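PDB 6LKG: sensor protein kinase HptS, which probably acts as the membrane sensor histidine kinase of a staphylococcal two-component system, autophosphorylating in response to an external signal. Local coordinates for residues D[59-64]-D[101-106]. Numbering follows the deposited sequence.
Sequences ATLYYE and LKIYMA
Y62 and Y104 stand directly across from each other as a hydrogen-bonded pair between two antiparallel strands, each donating its N-H to the other's carbonyl: Y62 N to Y104 O and Y104 N to Y62 O are both 2.8 Å, the second almost straight at 174°. E64 and K102 repeat this reciprocal pairing, and A106 N donates to T60 O to extend the ladder. In the non-hydrogen-bonded pairs between, L61 with M105 and Y63 with I103, CA-H groups lean on the same carbonyls.

Apolar side chains cover one face. L61 has CG beside its backbone N, which carries its two methyls across the strand gap: CD2 lies 3.7 Å from M105 CB and CD1 meets I103 CG2. Branched I103 divides its contacts along the strand, CG2 to L61 and CD1 to Y63 CB (3.5 Å), while the Y63 ring, with chi1 at 55°, swings off its partner strand.

On the other face Y62, Y104, E64 and K102 combine apolar stems or rings, which pack over the sheet, with polar ends. A106, with only a methyl, fits against the Y62 edge, its CB in the ring plane 3.7 Å from CE2. The extended E64 chain brings OE1 to the Y104 ring edge, 3.6 Å from CE2, with carboxylate and ring planes 69° apart. A water donates to E64 OE1 (2.8 Å) and hydrogen-bonds Y104 OH, joining the polar ends.

These are the central strands of a four-stranded antiparallel sheet, ordered 70-73, 60-67, 98-107, 85-93; helix 40-54 packs on L61 and Y63 through I54.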
# COMPACT_ATOMS: atom_id res chain seq x y z
N ALA D 59 -19.48 -9.73 -0.57
CA ALA D 59 -18.16 -9.26 -0.17
C ALA D 59 -17.12 -9.51 -1.26
O ALA D 59 -17.27 -10.38 -2.12
CB ALA D 59 -17.71 -9.93 1.13
N THR D 60 -16.05 -8.71 -1.22
CA THR D 60 -14.90 -8.89 -2.10
C THR D 60 -14.02 -9.99 -1.51
O THR D 60 -13.31 -9.77 -0.53
CB THR D 60 -14.12 -7.59 -2.25
OG1 THR D 60 -14.98 -6.55 -2.73
CG2 THR D 60 -12.96 -7.77 -3.22
N LEU D 61 -14.09 -11.17 -2.11
CA LEU D 61 -13.38 -12.33 -1.60
C LEU D 61 -12.30 -12.77 -2.57
O LEU D 61 -12.45 -12.67 -3.79
CB LEU D 61 -14.33 -13.51 -1.34
CG LEU D 61 -15.44 -13.35 -0.30
CD1 LEU D 61 -16.17 -14.67 -0.13
CD2 LEU D 61 -14.87 -12.86 1.02
N TYR D 62 -11.19 -13.26 -2.01
CA TYR D 62 -10.11 -13.83 -2.79
C TYR D 62 -9.80 -15.21 -2.25
O TYR D 62 -9.61 -15.38 -1.04
CB TYR D 62 -8.86 -12.94 -2.75
CG TYR D 62 -9.06 -11.59 -3.40
CD1 TYR D 62 -9.08 -11.46 -4.78
CD2 TYR D 62 -9.24 -10.45 -2.63
CE1 TYR D 62 -9.26 -10.22 -5.37
CE2 TYR D 62 -9.42 -9.21 -3.21
CZ TYR D 62 -9.44 -9.11 -4.59
OH TYR D 62 -9.62 -7.88 -5.17
N TYR D 63 -9.75 -16.20 -3.14
CA TYR D 63 -9.43 -17.56 -2.75
C TYR D 63 -7.98 -17.88 -3.10
O TYR D 63 -7.42 -17.33 -4.04
CB TYR D 63 -10.37 -18.57 -3.41
CG TYR D 63 -10.44 -18.51 -4.92
CD1 TYR D 63 -9.45 -19.08 -5.71
CD2 TYR D 63 -11.52 -17.89 -5.55
CE1 TYR D 63 -9.52 -19.02 -7.10
CE2 TYR D 63 -11.60 -17.84 -6.93
CZ TYR D 63 -10.60 -18.40 -7.70
OH TYR D 63 -10.68 -18.34 -9.07
N GLU D 64 -7.39 -18.78 -2.31
CA GLU D 64 -6.06 -19.31 -2.57
C GLU D 64 -6.13 -20.82 -2.40
O GLU D 64 -6.29 -21.30 -1.27
CB GLU D 64 -5.01 -18.70 -1.64
CG GLU D 64 -4.65 -17.25 -1.96
CD GLU D 64 -3.56 -16.71 -1.05
OE1 GLU D 64 -3.21 -17.38 -0.05
OE2 GLU D 64 -3.05 -15.60 -1.33
N LEU D 101 -7.37 -24.61 1.07
CA LEU D 101 -8.17 -23.52 0.54
C LEU D 101 -8.28 -22.43 1.60
O LEU D 101 -8.78 -22.68 2.70
CB LEU D 101 -9.56 -24.00 0.12
CG LEU D 101 -10.49 -22.89 -0.39
CD1 LEU D 101 -9.95 -22.28 -1.67
CD2 LEU D 101 -11.90 -23.42 -0.60
N LYS D 102 -7.80 -21.23 1.27
CA LYS D 102 -7.96 -20.05 2.10
C LYS D 102 -8.87 -19.06 1.40
O LYS D 102 -8.74 -18.84 0.19
CB LYS D 102 -6.61 -19.39 2.41
CG LYS D 102 -5.76 -20.11 3.44
CD LYS D 102 -4.43 -19.39 3.62
CE LYS D 102 -3.52 -20.11 4.60
NZ LYS D 102 -4.11 -20.12 5.97
N ILE D 103 -9.78 -18.45 2.15
CA ILE D 103 -10.68 -17.43 1.64
C ILE D 103 -10.40 -16.15 2.42
O ILE D 103 -10.52 -16.14 3.65
CB ILE D 103 -12.15 -17.83 1.76
CG1 ILE D 103 -12.42 -19.15 1.02
CG2 ILE D 103 -13.04 -16.73 1.20
CD1 ILE D 103 -12.23 -19.07 -0.46
N TYR D 104 -10.04 -15.09 1.71
CA TYR D 104 -9.77 -13.79 2.31
C TYR D 104 -10.86 -12.81 1.92
O TYR D 104 -11.39 -12.86 0.80
CB TYR D 104 -8.41 -13.24 1.86
CG TYR D 104 -7.20 -13.98 2.40
CD1 TYR D 104 -6.64 -13.62 3.62
CD2 TYR D 104 -6.61 -15.00 1.67
CE1 TYR D 104 -5.53 -14.29 4.11
CE2 TYR D 104 -5.50 -15.67 2.16
CZ TYR D 104 -4.97 -15.31 3.37
OH TYR D 104 -3.86 -15.97 3.86
N MET D 105 -11.20 -11.91 2.84
CA MET D 105 -12.10 -10.80 2.56
C MET D 105 -11.29 -9.51 2.56
O MET D 105 -10.75 -9.12 3.60
CB MET D 105 -13.23 -10.73 3.58
CG MET D 105 -14.20 -9.59 3.33
SD MET D 105 -15.23 -9.20 4.76
CE MET D 105 -14.03 -8.42 5.85
N ALA D 106 -11.21 -8.86 1.40
CA ALA D 106 -10.53 -7.57 1.32
C ALA D 106 -11.44 -6.44 1.79
O ALA D 106 -10.96 -5.47 2.39
CB ALA D 106 -10.05 -7.31 -0.11
O HOH W 1 -1.68 -16.05 1.95